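PDB 6JWK: probable glutathione S-transferase from Pseudomonas aeruginosa, which acts as a maleylpyruvate isomerase of the zeta class of glutathione transferases, probably using glutathione in the cis-trans isomerisation of its substrate. Local coordinates for residues Ala20-Asp25 with Tyr72-Gln77; Pro87-Gln92 with His149-Phe154; Ala91-Leu96 with Ala160-Cys165; Ala141-Leu146 with Tyr184-Glu189. All coordinates share one frame; numbering follows the deposited sequence.

Interaction 1: Ala20-Asp25 with Tyr72-Gln77; sequences ALKGLD and YLDAVQ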
loop_
_atom_site.group_PDB
_atom_site.type_symbol
_atom_site.label_atom_id
_atom_site.label_comp_id
_atom_site.label_asym_id
_atom_site.label_seq_id
_atom_site.Cartn_x
_atom_site.Cartn_y
_atom_site.Cartn_z
ATOM N N ALA B 20 -19.333 -4.720 -5.873
ATOM C CA ALA B 20 -20.197 -4.702 -7.076
ATOM C C ALA B 20 -19.731 -5.813 -8.013
ATOM O O ALA B 20 -20.593 -6.580 -8.442
ATOM C CB ALA B 20 -20.222 -3.354 -7.743
ATOM N N LEU B 21 -18.421 -5.998 -8.217
ATOM C CA LEU B 21 -17.925 -7.086 -9.094
ATOM C C LEU B 21 -18.317 -8.463 -8.536
ATOM O O LEU B 21 -18.570 -9.392 -9.333
ATOM C CB LEU B 21 -16.409 -6.949 -9.266
ATOM C CG LEU B 21 -15.972 -5.746 -10.088
ATOM C CD1 LEU B 21 -14.454 -5.583 -10.003
ATOM C CD2 LEU B 21 -16.419 -5.921 -11.544
ATOM N N LYS B 22 -18.378 -8.609 -7.214
ATOM C CA LYS B 22 -18.755 -9.891 -6.580
ATOM C C LYS B 22 -20.278 -10.087 -6.638
ATOM O O LYS B 22 -20.683 -11.211 -6.448
ATOM C CB LYS B 22 -18.324 -9.918 -5.106
ATOM C CG LYS B 22 -16.819 -9.933 -4.886
ATOM C CD LYS B 22 -16.170 -11.230 -5.265
ATOM C CE LYS B 22 -14.780 -11.407 -4.685
ATOM N NZ LYS B 22 -14.060 -12.481 -5.423
ATOM N N GLY B 23 -21.065 -9.020 -6.800
ATOM C CA GLY B 23 -22.540 -9.023 -6.710
ATOM C C GLY B 23 -23.022 -8.998 -5.268
ATOM O O GLY B 23 -24.094 -9.551 -5.000
ATOM N N LEU B 24 -22.276 -8.352 -4.366
ATOM C CA LEU B 24 -22.588 -8.214 -2.914
ATOM C C LEU B 24 -22.828 -6.740 -2.542
ATOM O O LEU B 24 -22.552 -6.371 -1.386
ATOM C CB LEU B 24 -21.381 -8.744 -2.117
ATOM C CG LEU B 24 -20.978 -10.199 -2.346
ATOM C CD1 LEU B 24 -19.641 -10.486 -1.704
ATOM C CD2 LEU B 24 -22.029 -11.156 -1.816
ATOM N N ASP B 25 -23.226 -5.852 -3.450
ATOM C CA ASP B 25 -23.192 -4.396 -3.109
ATOM C C ASP B 25 -24.448 -3.968 -2.309
ATOM O O ASP B 25 -24.469 -2.794 -1.868
ATOM C CB ASP B 25 -22.901 -3.521 -4.332
ATOM C CG ASP B 25 -23.921 -3.701 -5.431
ATOM O OD1 ASP B 25 -25.099 -3.357 -5.170
ATOM O OD2 ASP B 25 -23.549 -4.234 -6.505
ATOM N N TYR B 72 -9.534 -10.194 1.251
ATOM C CA TYR B 72 -10.461 -10.981 2.101
ATOM C C TYR B 72 -11.741 -11.372 1.337
ATOM O O TYR B 72 -12.242 -12.516 1.492
ATOM C CB TYR B 72 -10.796 -10.166 3.352
ATOM C CG TYR B 72 -11.585 -10.940 4.364
ATOM C CD1 TYR B 72 -11.084 -12.110 4.915
ATOM C CD2 TYR B 72 -12.854 -10.535 4.735
ATOM C CE1 TYR B 72 -11.813 -12.841 5.838
ATOM C CE2 TYR B 72 -13.587 -11.240 5.677
ATOM C CZ TYR B 72 -13.067 -12.393 6.232
ATOM O OH TYR B 72 -13.808 -13.080 7.147
ATOM N N LEU B 73 -12.268 -10.484 0.494
ATOM C CA LEU B 73 -13.469 -10.787 -0.313
ATOM C C LEU B 73 -13.215 -11.989 -1.222
ATOM O O LEU B 73 -14.207 -12.716 -1.515
ATOM C CB LEU B 73 -13.875 -9.570 -1.148
ATOM C CG LEU B 73 -14.394 -8.385 -0.357
ATOM C CD1 LEU B 73 -14.781 -7.251 -1.303
ATOM C CD2 LEU B 73 -15.574 -8.809 0.520
ATOM N N ASP B 74 -11.988 -12.217 -1.669
ATOM C CA ASP B 74 -11.683 -13.431 -2.467
ATOM C C ASP B 74 -11.779 -14.712 -1.610
ATOM O O ASP B 74 -12.033 -15.760 -2.184
ATOM C CB ASP B 74 -10.329 -13.366 -3.148
ATOM C CG ASP B 74 -10.287 -12.646 -4.488
ATOM O OD1 ASP B 74 -11.350 -12.235 -4.995
ATOM O OD2 ASP B 74 -9.170 -12.459 -4.992
ATOM N N ALA B 75 -11.653 -14.639 -0.291
ATOM C CA ALA B 75 -11.912 -15.784 0.616
ATOM C C ALA B 75 -13.413 -15.945 0.832
ATOM O O ALA B 75 -13.887 -17.076 0.784
ATOM C CB ALA B 75 -11.217 -15.577 1.933
ATOM N N VAL B 76 -14.134 -14.832 1.022
ATOM C CA VAL B 76 -15.592 -14.816 1.304
ATOM C C VAL B 76 -16.355 -15.421 0.120
ATOM O O VAL B 76 -17.246 -16.224 0.368
ATOM C CB VAL B 76 -16.087 -13.390 1.586
ATOM C CG1 VAL B 76 -17.610 -13.349 1.646
ATOM C CG2 VAL B 76 -15.460 -12.827 2.848
ATOM N N GLN B 77 -16.004 -15.057 -1.109
ATOM C CA GLN B 77 -16.654 -15.545 -2.367
ATOM C C GLN B 77 -15.604 -15.522 -3.463
ATOM O O GLN B 77 -15.336 -14.485 -4.090
ATOM C CB GLN B 77 -17.830 -14.661 -2.766
ATOM C CG GLN B 77 -18.572 -15.155 -3.999
ATOM C CD GLN B 77 -19.550 -14.097 -4.440
ATOM O OE1 GLN B 77 -20.406 -13.698 -3.664
ATOM N NE2 GLN B 77 -19.374 -13.560 -5.645
#

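Interaction 2: Pro87-Gln92 with His149-Phe154; sequences PLHRAQ and HRRGAF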
loop_
_atom_site.group_PDB
_atom_site.type_symbol
_atom_site.label_atom_id
_atom_site.label_comp_id
_atom_site.label_asym_id
_atom_site.label_seq_id
_atom_site.Cartn_x
_atom_site.Cartn_y
_atom_site.Cartn_z
ATOM N N PRO B 87 1.033 -16.910 -9.705
ATOM C CA PRO B 87 1.944 -16.100 -8.892
ATOM C C PRO B 87 2.581 -14.918 -9.605
ATOM O O PRO B 87 2.616 -13.822 -9.070
ATOM C CB PRO B 87 3.086 -17.063 -8.514
ATOM C CG PRO B 87 2.437 -18.414 -8.568
ATOM C CD PRO B 87 1.443 -18.333 -9.695
ATOM N N LEU B 88 3.012 -15.161 -10.834
ATOM C CA LEU B 88 3.538 -14.083 -11.677
ATOM C C LEU B 88 2.433 -13.037 -11.957
ATOM O O LEU B 88 2.710 -11.820 -11.788
ATOM C CB LEU B 88 4.108 -14.666 -12.966
ATOM C CG LEU B 88 4.556 -13.583 -13.933
ATOM C CD1 LEU B 88 5.623 -12.745 -13.278
ATOM C CD2 LEU B 88 5.052 -14.152 -15.246
ATOM N N HIS B 89 1.244 -13.460 -12.365
ATOM C CA HIS B 89 0.146 -12.536 -12.734
ATOM C C HIS B 89 -0.238 -11.782 -11.460
ATOM O O HIS B 89 -0.573 -10.593 -11.553
ATOM C CB HIS B 89 -1.017 -13.312 -13.382
ATOM C CG HIS B 89 -0.600 -14.019 -14.632
ATOM N ND1 HIS B 89 -1.419 -14.909 -15.281
ATOM C CD2 HIS B 89 0.549 -13.972 -15.349
ATOM C CE1 HIS B 89 -0.783 -15.411 -16.329
ATOM N NE2 HIS B 89 0.401 -14.820 -16.415
ATOM N N ARG B 90 -0.213 -12.455 -10.308
ATOM C CA ARG B 90 -0.565 -11.796 -9.022
ATOM C C ARG B 90 0.478 -10.702 -8.712
ATOM O O ARG B 90 0.072 -9.538 -8.404
ATOM C CB ARG B 90 -0.687 -12.823 -7.893
ATOM C CG ARG B 90 -1.060 -12.158 -6.567
ATOM C CD ARG B 90 -1.484 -13.079 -5.461
ATOM N NE ARG B 90 -0.471 -14.065 -5.207
ATOM C CZ ARG B 90 -0.459 -15.299 -5.696
ATOM N NH1 ARG B 90 0.523 -16.121 -5.365
ATOM N NH2 ARG B 90 -1.420 -15.724 -6.507
ATOM N N ALA B 91 1.778 -11.011 -8.830
ATOM C CA ALA B 91 2.870 -10.055 -8.528
ATOM C C ALA B 91 2.713 -8.824 -9.415
ATOM O O ALA B 91 2.847 -7.713 -8.923
ATOM C CB ALA B 91 4.234 -10.685 -8.689
ATOM N N GLN B 92 2.365 -9.026 -10.694
ATOM C CA GLN B 92 2.185 -7.919 -11.662
ATOM C C GLN B 92 0.950 -7.082 -11.305
ATOM O O GLN B 92 1.025 -5.869 -11.382
ATOM C CB GLN B 92 2.128 -8.544 -13.061
ATOM C CG GLN B 92 3.512 -8.982 -13.517
ATOM C CD GLN B 92 3.507 -9.645 -14.877
ATOM O OE1 GLN B 92 2.514 -10.238 -15.301
ATOM N NE2 GLN B 92 4.670 -9.635 -15.513
ATOM N N HIS B 149 2.316 -5.326 -18.960
ATOM C CA HIS B 149 2.018 -6.544 -18.170
ATOM C C HIS B 149 0.557 -6.984 -18.244
ATOM O O HIS B 149 0.258 -8.031 -17.660
ATOM C CB HIS B 149 2.466 -6.348 -16.713
ATOM C CG HIS B 149 3.937 -6.116 -16.579
ATOM N ND1 HIS B 149 4.476 -5.292 -15.592
ATOM C CD2 HIS B 149 4.987 -6.602 -17.283
ATOM C CE1 HIS B 149 5.798 -5.260 -15.740
ATOM N NE2 HIS B 149 6.136 -6.026 -16.790
ATOM N N ARG B 150 -0.339 -6.180 -18.796
ATOM C CA ARG B 150 -1.771 -6.550 -18.827
ATOM C C ARG B 150 -1.955 -7.928 -19.471
ATOM O O ARG B 150 -1.164 -8.310 -20.361
ATOM C CB ARG B 150 -2.625 -5.530 -19.564
ATOM C CG ARG B 150 -2.474 -5.574 -21.084
ATOM C CD ARG B 150 -3.022 -4.312 -21.691
ATOM N NE ARG B 150 -4.420 -4.096 -21.352
ATOM C CZ ARG B 150 -5.062 -2.946 -21.526
ATOM N NH1 ARG B 150 -4.457 -1.879 -21.995
ATOM N NH2 ARG B 150 -6.322 -2.856 -21.202
ATOM N N ARG B 151 -2.964 -8.660 -19.048
ATOM C CA ARG B 151 -3.245 -9.997 -19.616
ATOM C C ARG B 151 -4.372 -9.920 -20.644
ATOM O O ARG B 151 -4.549 -10.892 -21.371
ATOM C CB ARG B 151 -3.532 -10.994 -18.498
ATOM C CG ARG B 151 -2.354 -11.182 -17.550
ATOM C CD ARG B 151 -1.280 -12.031 -18.223
ATOM N NE ARG B 151 0.068 -11.698 -17.794
ATOM C CZ ARG B 151 1.159 -12.267 -18.280
ATOM N NH1 ARG B 151 1.025 -13.194 -19.226
ATOM N NH2 ARG B 151 2.360 -11.875 -17.850
ATOM N N GLY B 152 -5.148 -8.840 -20.664
ATOM C CA GLY B 152 -6.393 -8.775 -21.454
ATOM C C GLY B 152 -6.966 -7.374 -21.524
ATOM O O GLY B 152 -6.197 -6.388 -21.407
ATOM N N ALA B 153 -8.258 -7.322 -21.824
ATOM C CA ALA B 153 -9.077 -6.097 -21.942
ATOM C C ALA B 153 -8.915 -5.365 -20.623
ATOM O O ALA B 153 -8.823 -4.148 -20.636
ATOM C CB ALA B 153 -10.525 -6.429 -22.195
ATOM N N PHE B 154 -8.875 -6.134 -19.542
ATOM C CA PHE B 154 -8.524 -5.624 -18.189
ATOM C C PHE B 154 -7.124 -6.124 -17.844
ATOM O O PHE B 154 -6.593 -7.022 -18.523
ATOM C CB PHE B 154 -9.568 -6.047 -17.155
ATOM C CG PHE B 154 -10.979 -5.669 -17.530
ATOM C CD1 PHE B 154 -11.483 -4.420 -17.194
ATOM C CD2 PHE B 154 -11.740 -6.506 -18.356
ATOM C CE1 PHE B 154 -12.763 -4.059 -17.571
ATOM C CE2 PHE B 154 -13.033 -6.159 -18.697
ATOM C CZ PHE B 154 -13.540 -4.937 -18.307
HETATM O O HOH W 1 -0.137 -9.736 -15.682
HETATM O O HOH W 2 2.665 -4.666 -13.214
#

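Interaction 3: Ala91-Leu96 with Ala160-Cys165; sequences AQALEL and AGIVEC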
loop_
_atom_site.group_PDB
_atom_site.type_symbol
_atom_site.label_atom_id
_atom_site.label_comp_id
_atom_site.label_asym_id
_atom_site.label_seq_id
_atom_site.Cartn_x
_atom_site.Cartn_y
_atom_site.Cartn_z
ATOM N N ALA B 91 1.778 -11.011 -8.830
ATOM C CA ALA B 91 2.870 -10.055 -8.528
ATOM C C ALA B 91 2.713 -8.824 -9.415
ATOM O O ALA B 91 2.847 -7.713 -8.923
ATOM C CB ALA B 91 4.234 -10.685 -8.689
ATOM N N GLN B 92 2.365 -9.026 -10.694
ATOM C CA GLN B 92 2.185 -7.919 -11.662
ATOM C C GLN B 92 0.950 -7.082 -11.305
ATOM O O GLN B 92 1.025 -5.869 -11.382
ATOM C CB GLN B 92 2.128 -8.544 -13.061
ATOM C CG GLN B 92 3.512 -8.982 -13.517
ATOM C CD GLN B 92 3.507 -9.645 -14.877
ATOM O OE1 GLN B 92 2.514 -10.238 -15.301
ATOM N NE2 GLN B 92 4.670 -9.635 -15.513
ATOM N N ALA B 93 -0.164 -7.712 -10.966
ATOM C CA ALA B 93 -1.405 -6.982 -10.590
ATOM C C ALA B 93 -1.142 -6.213 -9.281
ATOM O O ALA B 93 -1.456 -5.012 -9.212
ATOM C CB ALA B 93 -2.519 -7.989 -10.500
ATOM N N LEU B 94 -0.505 -6.847 -8.287
ATOM C CA LEU B 94 -0.206 -6.150 -7.000
ATOM C C LEU B 94 0.799 -5.027 -7.213
ATOM O O LEU B 94 0.644 -3.994 -6.560
ATOM C CB LEU B 94 0.278 -7.136 -5.934
ATOM C CG LEU B 94 -0.747 -8.192 -5.537
ATOM C CD1 LEU B 94 -0.119 -9.247 -4.596
ATOM C CD2 LEU B 94 -1.945 -7.528 -4.900
ATOM N N GLU B 95 1.697 -5.150 -8.177
ATOM C CA GLU B 95 2.703 -4.083 -8.446
ATOM C C GLU B 95 1.941 -2.828 -8.875
ATOM O O GLU B 95 2.294 -1.704 -8.395
ATOM C CB GLU B 95 3.798 -4.498 -9.435
ATOM C CG GLU B 95 4.679 -3.301 -9.855
ATOM C CD GLU B 95 6.200 -3.401 -9.993
ATOM O OE1 GLU B 95 6.602 -4.189 -10.834
ATOM O OE2 GLU B 95 6.994 -2.560 -9.359
ATOM N N LEU B 96 0.993 -2.969 -9.812
ATOM C CA LEU B 96 0.242 -1.797 -10.317
ATOM C C LEU B 96 -0.708 -1.281 -9.237
ATOM O O LEU B 96 -0.799 -0.073 -9.068
ATOM C CB LEU B 96 -0.480 -2.195 -11.605
ATOM C CG LEU B 96 -1.248 -1.078 -12.293
ATOM C CD1 LEU B 96 -0.433 0.179 -12.437
ATOM C CD2 LEU B 96 -1.702 -1.576 -13.651
ATOM N N ALA B 160 -12.432 -7.373 -14.735
ATOM C CA ALA B 160 -11.903 -6.344 -13.822
ATOM C C ALA B 160 -11.526 -6.950 -12.463
ATOM O O ALA B 160 -12.115 -7.970 -12.003
ATOM C CB ALA B 160 -12.915 -5.233 -13.672
ATOM N N GLY B 161 -10.541 -6.355 -11.816
ATOM C CA GLY B 161 -10.054 -6.876 -10.526
ATOM C C GLY B 161 -9.393 -5.782 -9.719
ATOM O O GLY B 161 -9.741 -4.590 -9.921
ATOM N N ILE B 162 -8.494 -6.177 -8.833
ATOM C CA ILE B 162 -7.882 -5.246 -7.861
ATOM C C ILE B 162 -7.259 -4.046 -8.586
ATOM O O ILE B 162 -7.318 -2.925 -8.065
ATOM C CB ILE B 162 -6.891 -5.981 -6.946
ATOM C CG1 ILE B 162 -6.461 -5.037 -5.825
ATOM C CG2 ILE B 162 -5.724 -6.546 -7.709
ATOM C CD1 ILE B 162 -5.604 -5.706 -4.758
ATOM N N VAL B 163 -6.699 -4.214 -9.792
ATOM C CA VAL B 163 -6.029 -3.087 -10.474
ATOM C C VAL B 163 -7.070 -1.999 -10.792
ATOM O O VAL B 163 -6.815 -0.765 -10.501
ATOM C CB VAL B 163 -5.281 -3.602 -11.711
ATOM C CG1 VAL B 163 -4.929 -2.473 -12.629
ATOM C CG2 VAL B 163 -4.046 -4.389 -11.312
ATOM N N GLU B 164 -8.242 -2.398 -11.332
ATOM C CA GLU B 164 -9.288 -1.442 -11.764
ATOM C C GLU B 164 -9.941 -0.883 -10.499
ATOM O O GLU B 164 -10.368 0.281 -10.507
ATOM C CB GLU B 164 -10.276 -2.093 -12.737
ATOM C CG GLU B 164 -9.634 -2.434 -14.100
ATOM C CD GLU B 164 -8.734 -3.665 -14.145
ATOM O OE1 GLU B 164 -8.870 -4.592 -13.252
ATOM O OE2 GLU B 164 -7.885 -3.716 -15.089
ATOM N N CYS B 165 -10.027 -1.668 -9.430
ATOM C CA CYS B 165 -10.580 -1.146 -8.155
ATOM C C CYS B 165 -9.715 0.054 -7.695
ATOM O O CYS B 165 -10.273 1.014 -7.116
ATOM C CB CYS B 165 -10.602 -2.199 -7.070
ATOM S SG CYS B 165 -11.763 -3.543 -7.364
#

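Interaction 4: Ala141-Leu146 with Tyr184-Glu189; sequences AAETLL and YPALLE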
loop_
_atom_site.group_PDB
_atom_site.type_symbol
_atom_site.label_atom_id
_atom_site.label_comp_id
_atom_site.label_asym_id
_atom_site.label_seq_id
_atom_site.Cartn_x
_atom_site.Cartn_y
_atom_site.Cartn_z
ATOM N N ALA B 141 4.149 5.880 -14.724
ATOM C CA ALA B 141 4.651 4.525 -14.403
ATOM C C ALA B 141 3.492 3.537 -14.571
ATOM O O ALA B 141 3.735 2.465 -15.107
ATOM C CB ALA B 141 5.258 4.492 -12.994
ATOM N N ALA B 142 2.268 3.920 -14.195
ATOM C CA ALA B 142 1.062 3.046 -14.254
ATOM C C ALA B 142 0.745 2.721 -15.724
ATOM O O ALA B 142 0.490 1.584 -16.035
ATOM C CB ALA B 142 -0.119 3.724 -13.583
ATOM N N GLU B 143 0.814 3.724 -16.589
ATOM C CA GLU B 143 0.565 3.585 -18.066
ATOM C C GLU B 143 1.546 2.526 -18.575
ATOM O O GLU B 143 1.123 1.610 -19.267
ATOM C CB GLU B 143 0.729 4.962 -18.727
ATOM C CG GLU B 143 0.647 4.961 -20.249
ATOM C CD GLU B 143 -0.768 4.964 -20.812
ATOM O OE1 GLU B 143 -1.734 4.990 -19.969
ATOM O OE2 GLU B 143 -0.931 4.911 -22.086
ATOM N N THR B 144 2.827 2.611 -18.217
ATOM C CA THR B 144 3.872 1.649 -18.671
ATOM C C THR B 144 3.582 0.246 -18.133
ATOM O O THR B 144 3.650 -0.738 -18.929
ATOM C CB THR B 144 5.282 2.135 -18.270
ATOM O OG1 THR B 144 5.438 3.338 -18.995
ATOM C CG2 THR B 144 6.397 1.184 -18.630
ATOM N N LEU B 145 3.210 0.111 -16.853
ATOM C CA LEU B 145 2.949 -1.253 -16.318
ATOM C C LEU B 145 1.742 -1.847 -17.054
ATOM O O LEU B 145 1.722 -3.041 -17.263
ATOM C CB LEU B 145 2.707 -1.210 -14.795
ATOM C CG LEU B 145 3.921 -0.793 -13.967
ATOM C CD1 LEU B 145 3.517 -0.751 -12.511
ATOM C CD2 LEU B 145 5.147 -1.689 -14.147
ATOM N N LEU B 146 0.701 -1.054 -17.287
ATOM C CA LEU B 146 -0.519 -1.538 -17.981
ATOM C C LEU B 146 -0.114 -2.020 -19.377
ATOM O O LEU B 146 -0.448 -3.158 -19.709
ATOM C CB LEU B 146 -1.581 -0.435 -18.046
ATOM C CG LEU B 146 -2.853 -0.792 -18.801
ATOM C CD1 LEU B 146 -3.550 -1.981 -18.163
ATOM C CD2 LEU B 146 -3.777 0.414 -18.881
ATOM N N TYR B 184 -1.864 9.576 -20.692
ATOM C CA TYR B 184 -2.167 8.177 -20.266
ATOM C C TYR B 184 -3.320 7.594 -21.098
ATOM O O TYR B 184 -4.371 7.174 -20.552
ATOM C CB TYR B 184 -2.401 8.161 -18.749
ATOM C CG TYR B 184 -1.557 9.165 -17.999
ATOM C CD1 TYR B 184 -0.174 9.034 -17.910
ATOM C CD2 TYR B 184 -2.130 10.330 -17.490
ATOM C CE1 TYR B 184 0.615 10.012 -17.310
ATOM C CE2 TYR B 184 -1.362 11.295 -16.857
ATOM C CZ TYR B 184 0.009 11.127 -16.752
ATOM O OH TYR B 184 0.733 12.145 -16.194
ATOM N N PRO B 185 -3.163 7.432 -22.441
ATOM C CA PRO B 185 -4.279 6.929 -23.254
ATOM C C PRO B 185 -4.703 5.498 -22.883
ATOM O O PRO B 185 -5.900 5.209 -22.854
ATOM C CB PRO B 185 -3.785 7.078 -24.717
ATOM C CG PRO B 185 -2.258 7.005 -24.575
ATOM C CD PRO B 185 -1.960 7.723 -23.256
ATOM N N ALA B 186 -3.768 4.614 -22.534
ATOM C CA ALA B 186 -4.152 3.239 -22.162
ATOM C C ALA B 186 -4.932 3.322 -20.827
ATOM O O ALA B 186 -5.935 2.574 -20.670
ATOM C CB ALA B 186 -2.958 2.280 -22.117
ATOM N N LEU B 187 -4.523 4.174 -19.883
ATOM C CA LEU B 187 -5.270 4.266 -18.589
ATOM C C LEU B 187 -6.694 4.780 -18.872
ATOM O O LEU B 187 -7.673 4.179 -18.347
ATOM C CB LEU B 187 -4.556 5.181 -17.582
ATOM C CG LEU B 187 -3.175 4.760 -17.060
ATOM C CD1 LEU B 187 -2.727 5.725 -15.963
ATOM C CD2 LEU B 187 -3.141 3.316 -16.551
ATOM N N LEU B 188 -6.826 5.807 -19.720
ATOM C CA LEU B 188 -8.147 6.362 -20.090
ATOM C C LEU B 188 -9.003 5.273 -20.764
ATOM O O LEU B 188 -10.177 5.115 -20.401
ATOM C CB LEU B 188 -8.017 7.625 -20.958
ATOM C CG LEU B 188 -7.362 8.795 -20.251
ATOM C CD1 LEU B 188 -7.130 9.958 -21.212
ATOM C CD2 LEU B 188 -8.191 9.232 -19.051
ATOM N N GLU B 189 -8.432 4.479 -21.626
ATOM C CA GLU B 189 -9.205 3.448 -22.331
ATOM C C GLU B 189 -9.673 2.400 -21.305
ATOM O O GLU B 189 -10.844 1.947 -21.378
ATOM C CB GLU B 189 -8.346 2.858 -23.448
ATOM C CG GLU B 189 -8.975 1.657 -24.114
ATOM C CD GLU B 189 -8.028 0.992 -25.088
ATOM O OE1 GLU B 189 -6.982 0.422 -24.637
ATOM O OE2 GLU B 189 -8.303 1.098 -26.284
#

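Interaction 1: Ala20-Asp25 with Tyr72-Gln77
The side-chain amide of Gln77 presents an N-H edge to the backbone of Lys22: NE2 donates in the amide plane to Lys22 O over 2.8 Å, nearly straight at 167° and onto a carbonyl lone pair. Above that plane lies the start of the Lys22 side chain, with CB 3.8 Å from Gln77 NE2, while the amide oxygen meets the end of Leu24 tip to tip, CD2 to OE1 at 3.5 Å. The second flat group, the Asp74 carboxylate, turns the anti lone pair of OD1 to Lys22 NZ in a 2.8 Å salt bridge.

Lys22 and Gln77 thus run past each other in opposite directions, each polar end reaching the other's backbone. Bent at chi2 (-71°), the lysine brings NZ to 2.7 Å from Gln77 O, almost along the C=O axis; Pro80 O is a further acceptor for the buried ammonium. Asp74 OD1 and OD2 also accept from Leu82 N and Ile83 N, so the pair ties in the chain that leads to the next domain. Gly23, with positive phi, closes helix 10-22 in a Schellman motif. The contact joins the C-terminal ends of helices 10-22 and 66-76, which in the thioredoxin-like fold pack on the same face of the sheet.

Interaction 2: Pro87-Gln92 with His149-Phe154
Arg151 has the most surface buried here, and its guanidinium lies over the imidazole of His89. NE2 of His89 sits above the middle of the guanidinium, 3.3 Å from Arg151 CZ, the two planes being 26° apart. The contact is face packing and not a hydrogen bond, the angles from His89 NE2 to the guanidinium nitrogens being poor. The aliphatic part joins in: Arg151 CD makes a CH-pi contact 3.8 Å from the centroid of the His89 ring. Bends at chi2 and chi3 fold the arginine over the ring, and the nearby positive charge would probably discourage protonation of the histidine.

At its edge the same guanidinium finds Gln92. Arg151 NH2 donates to Gln92 OE1 over 3.0 Å, in plane and on a carbonyl lone pair. A water reinforces the link, donating to Gln92 OE1 at 2.7 Å and to His149 O, and accepting from Arg151 NE. In the all-helical C-terminal domain of the glutathione transferase fold, these bonds fasten the loop leaving helix 124-149 to the first turns of helix 87-103.

Gln92, buried and with its chain extended beyond CG, uses its other branch differently. NE2 lies over a face of the His149 ring, 3.5 Å from CD2, with amide and ring only 16° from parallel. A second water, donating to Gln92 O at 2.7 Å, stands 3.1 Å from His149 ND1. On the far side of the helix, Arg90 forms a salt bridge to Asp71 of the second subunit.

Interaction 3: Ala91-Leu96 with Ala160-Cys165
Gly161 O is held by two backbone N-H groups of the helix it opens: Cys165 N at 3.0 Å, and Glu164 N in a weak bond. Gly161 is the N-cap of helix 162-176, and its own N-H donates to Glu164 OE1 over 2.8 Å, on the anti lone pair. A side chain at the third helical position returning to the N-cap N-H is one half of a capping box, the motif known at the start of this helix in glutathione transferases; glycine has no side chain to supply the other half. The second carboxylate oxygen of Glu164 accepts from Phe155 N.

So fixed, the first turn offers Val163 and Ile162 to helix 87-103. Val163 reaches in with both branches: CG2 settles on the backbone of Ala93, 3.4 Å from Ala93 O, and CG1 meets Leu96 CD2 at 3.5 Å, the two side chains crossing at about a right angle. Ile162, its CG1 anti to the backbone N, extends CD1 to 4.1 Å from Leu94 CD2. The small Ala93 lets the CA atoms of Ala93 and Val163 come within 6.0 Å. Between the side chains the contact is apolar, so the segments are held by van der Waals packing and the fit of methyl groups, without directed bonds between them.

Interaction 4: Ala141-Leu146 with Tyr184-Glu189
Polar contacts centre on the buried carboxylate of Glu143, which reaches across to the start of helix 185-195. Its CG is anti to the backbone N (chi1 174°) and the chain bends at chi2 (82°), bringing both oxygens in front of the first helical turn. OE2 accepts from Ala186 N at 2.9 Å and OE1 from Leu187 N, also at 2.9 Å, each through its syn lone pair. The acid thereby satisfies two N-H groups that have no preceding turn to bond to, and the helix N-terminus would be expected to favour the ionised carboxylate. Van der Waals contacts line the glutamate: Pro185 CD lies 3.2 Å from Glu143 OE2, and the edge of the ring of Tyr184, the N-cap residue, faces Glu143 CB.

Apolar packing flanks this grip. Leu146 CD2 approaches Ala186 CB at 3.8 Å and Leu187 CD2 at the same distance, while the other methyl of Leu187, CD1, touches Ala142 CB at 4.1 Å.

The axes of the two segments pass 9.0 Å apart at a steep crossing angle of 73°. Within the C-terminal helical domain, helix 124-149 is backed by helix 87-103 through Ala142 on Leu96 and Leu145 on Leu99, while Leu187 also leans on Leu167 of helix 162-176 and Leu146 on Phe155 of the intervening loop.

Overall arrangement
Interactions 2 and 3 share Ala91 and Gln92 of helix 87-103, with centres 7 Å apart, and Phe154 of the former packs on Ala160 and Glu164 of the latter. Interaction 4, centred 13 Å from interaction 3, continues the same helical core where Leu96 CD1 lies 3.7 Å from Ala142 CA. Interaction 1 belongs to the thioredoxin-like domain but touches interaction 3 across the domain boundary, Leu21 CD1 being 3.9 Å from Ala160 O. The dimer adds another link: Tyr72 and Ala75 of 72-77 pack on Ala91 and Pro87 of the second subunit. A glycerol, probably from crystallisation, lies about 4 Å from the Leu94 side chain of interaction 3.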